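PDB 2GVH: AGR_L_2016p from Agrobacterium tumefaciens, which hydrolyses acyl-CoA thioesters and carries two thioesterase-superfamily (hotdog-fold) repeats in one chain. Local coordinates for the interface of chains A and B. Sequence-based numbering; all coordinates share one arbitrary frame. Chains: chain A/B, AGR_L_2016p.

The interface of chains A and B. Residues chain A 183, 208-212; chain B 73-78, 130.
Two hotdog-family thioesterase chains join here edge to edge: a short strand from the second repeat of chain A, 210-211, runs antiparallel to strand 71-76 in the first repeat of chain B. The joint belongs to the deposited assembly and may not be the one the protein uses in solution. A:Ile210 and B:Cys76 face each other as a mutual pair, A:Ile210 N giving to B:Cys76 O and B:Cys76 N to A:Ile210 O, both 2.8 Å. Two residues along, A:Phe212 N points almost straight at B:Ala74 O, 2.7 Å away, and the phenyl ring lies alongside B:Thr73.

A:Arg209, just ahead of chain A's strand, reaches across with its CB and CG passing B:Cys76 O; A:Arg209 CG, anti to the backbone N (chi1 -174°), is 3.6 Å from that oxygen. The chain stays extended to NE, which makes weak bonds to both carboxylate oxygens of A:Asp211 on its own side. At the tip, A:Arg209 NH2 sits 3.3 Å from the hydroxyl OG of B:Ser75. A:Arg209 NH1 forms a long salt bridge to B:Glu77 OE2, 3.8 Å. The B:Glu77 carboxylate lies at the guanidinium edge, the two planes 35° apart. B:Glu77 OE2 also accepts, on its anti lone pair, a hydrogen bond from B:His130 NE2, 2.8 Å, in the plane of the imidazole; this second-shell bond should steady the carboxylate.

At the far end, B:Arg78 starts from the crowded first torsion (chi1 85°), bends at chi3 and meets A:Glu208 side-on. B:Arg78 NH2 reaches A:Glu208 OE2 at 2.8 Å, a salt bridge as well as a hydrogen bond, and B:Arg78 NE reaches A:Glu208 OE1, both on syn lone pairs.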
# COMPACT_ATOMS: atom_id res chain seq x y z
N ILE A 183 -3.19 -16.17 -3.21
CA ILE A 183 -2.20 -17.14 -2.79
C ILE A 183 -1.37 -16.58 -1.65
O ILE A 183 -1.10 -17.25 -0.66
CB ILE A 183 -1.30 -17.51 -3.93
CG1 ILE A 183 -2.04 -18.43 -4.90
CG2 ILE A 183 -0.12 -18.25 -3.38
CD1 ILE A 183 -1.35 -18.58 -6.25
N GLU A 208 2.46 -26.43 -3.27
CA GLU A 208 1.91 -27.39 -4.22
C GLU A 208 0.97 -26.73 -5.21
O GLU A 208 0.67 -25.54 -5.10
CB GLU A 208 1.17 -28.49 -3.45
CG GLU A 208 2.09 -29.35 -2.59
CD GLU A 208 3.30 -29.84 -3.37
OE1 GLU A 208 3.09 -30.47 -4.43
OE2 GLU A 208 4.44 -29.57 -2.94
N ARG A 209 0.50 -27.52 -6.18
CA ARG A 209 -0.49 -27.06 -7.14
C ARG A 209 -1.68 -26.47 -6.40
O ARG A 209 -2.14 -27.03 -5.43
CB ARG A 209 -0.95 -28.22 -8.04
CG ARG A 209 -1.89 -27.81 -9.17
CD ARG A 209 -2.48 -29.02 -9.87
NE ARG A 209 -3.35 -28.63 -10.98
CZ ARG A 209 -2.93 -28.20 -12.18
NH1 ARG A 209 -1.63 -28.10 -12.46
NH2 ARG A 209 -3.82 -27.88 -13.11
N ILE A 210 -2.13 -25.31 -6.85
CA ILE A 210 -3.30 -24.66 -6.31
C ILE A 210 -4.25 -24.40 -7.44
O ILE A 210 -3.88 -23.76 -8.42
CB ILE A 210 -2.94 -23.30 -5.66
CG1 ILE A 210 -1.98 -23.52 -4.49
CG2 ILE A 210 -4.19 -22.58 -5.19
CD1 ILE A 210 -1.59 -22.25 -3.76
N ASP A 211 -5.46 -24.92 -7.32
CA ASP A 211 -6.54 -24.69 -8.28
C ASP A 211 -7.60 -23.78 -7.68
O ASP A 211 -8.01 -23.96 -6.53
CB ASP A 211 -7.20 -26.00 -8.65
CG ASP A 211 -6.28 -26.90 -9.41
OD1 ASP A 211 -5.84 -26.51 -10.51
OD2 ASP A 211 -6.00 -28.01 -8.91
N PHE A 212 -8.04 -22.80 -8.46
CA PHE A 212 -9.06 -21.86 -8.05
C PHE A 212 -10.43 -22.23 -8.60
O PHE A 212 -10.60 -22.39 -9.80
CB PHE A 212 -8.69 -20.47 -8.54
CG PHE A 212 -7.56 -19.85 -7.78
CD1 PHE A 212 -7.77 -19.27 -6.53
CD2 PHE A 212 -6.27 -19.89 -8.29
CE1 PHE A 212 -6.72 -18.71 -5.81
CE2 PHE A 212 -5.20 -19.33 -7.57
CZ PHE A 212 -5.43 -18.74 -6.34
N THR B 73 -6.72 -16.48 -12.92
CA THR B 73 -5.80 -17.55 -12.65
C THR B 73 -6.60 -18.77 -12.25
O THR B 73 -7.20 -18.80 -11.17
CB THR B 73 -4.84 -17.15 -11.59
OG1 THR B 73 -4.15 -16.00 -12.05
CG2 THR B 73 -3.85 -18.24 -11.34
N ALA B 74 -6.64 -19.76 -13.13
CA ALA B 74 -7.39 -20.98 -12.84
C ALA B 74 -6.54 -21.82 -11.90
O ALA B 74 -7.04 -22.44 -10.95
CB ALA B 74 -7.72 -21.73 -14.10
N SER B 75 -5.24 -21.84 -12.16
CA SER B 75 -4.38 -22.67 -11.33
C SER B 75 -2.91 -22.35 -11.43
O SER B 75 -2.43 -21.75 -12.39
CB SER B 75 -4.62 -24.15 -11.64
OG SER B 75 -3.76 -24.57 -12.65
N CYS B 76 -2.21 -22.84 -10.42
CA CYS B 76 -0.82 -22.53 -10.19
C CYS B 76 -0.07 -23.83 -9.89
O CYS B 76 -0.37 -24.50 -8.92
CB CYS B 76 -0.80 -21.62 -8.99
SG CYS B 76 0.78 -21.09 -8.50
N GLU B 77 0.89 -24.22 -10.72
CA GLU B 77 1.59 -25.49 -10.51
C GLU B 77 2.57 -25.38 -9.38
O GLU B 77 2.91 -24.27 -8.97
CB GLU B 77 2.28 -25.97 -11.80
CG GLU B 77 1.40 -26.97 -12.54
CD GLU B 77 1.95 -27.39 -13.89
OE1 GLU B 77 3.13 -27.82 -13.96
OE2 GLU B 77 1.20 -27.34 -14.89
N ARG B 78 3.02 -26.51 -8.85
CA ARG B 78 3.90 -26.50 -7.67
C ARG B 78 5.16 -25.68 -7.89
O ARG B 78 5.70 -25.62 -9.00
CB ARG B 78 4.28 -27.90 -7.19
CG ARG B 78 5.46 -28.50 -7.90
CD ARG B 78 5.85 -29.86 -7.32
NE ARG B 78 6.00 -29.83 -5.86
CZ ARG B 78 7.11 -29.51 -5.20
NH1 ARG B 78 8.21 -29.18 -5.85
NH2 ARG B 78 7.11 -29.53 -3.87
N HIS B 130 -1.68 -21.24 -15.11
CA HIS B 130 -2.70 -21.50 -16.10
C HIS B 130 -3.75 -20.42 -16.03
O HIS B 130 -4.62 -20.43 -15.13
CB HIS B 130 -3.31 -22.88 -15.90
CG HIS B 130 -2.31 -24.00 -16.01
ND1 HIS B 130 -2.04 -24.65 -17.20
CD2 HIS B 130 -1.51 -24.57 -15.07
CE1 HIS B 130 -1.13 -25.57 -16.99
NE2 HIS B 130 -0.79 -25.54 -15.71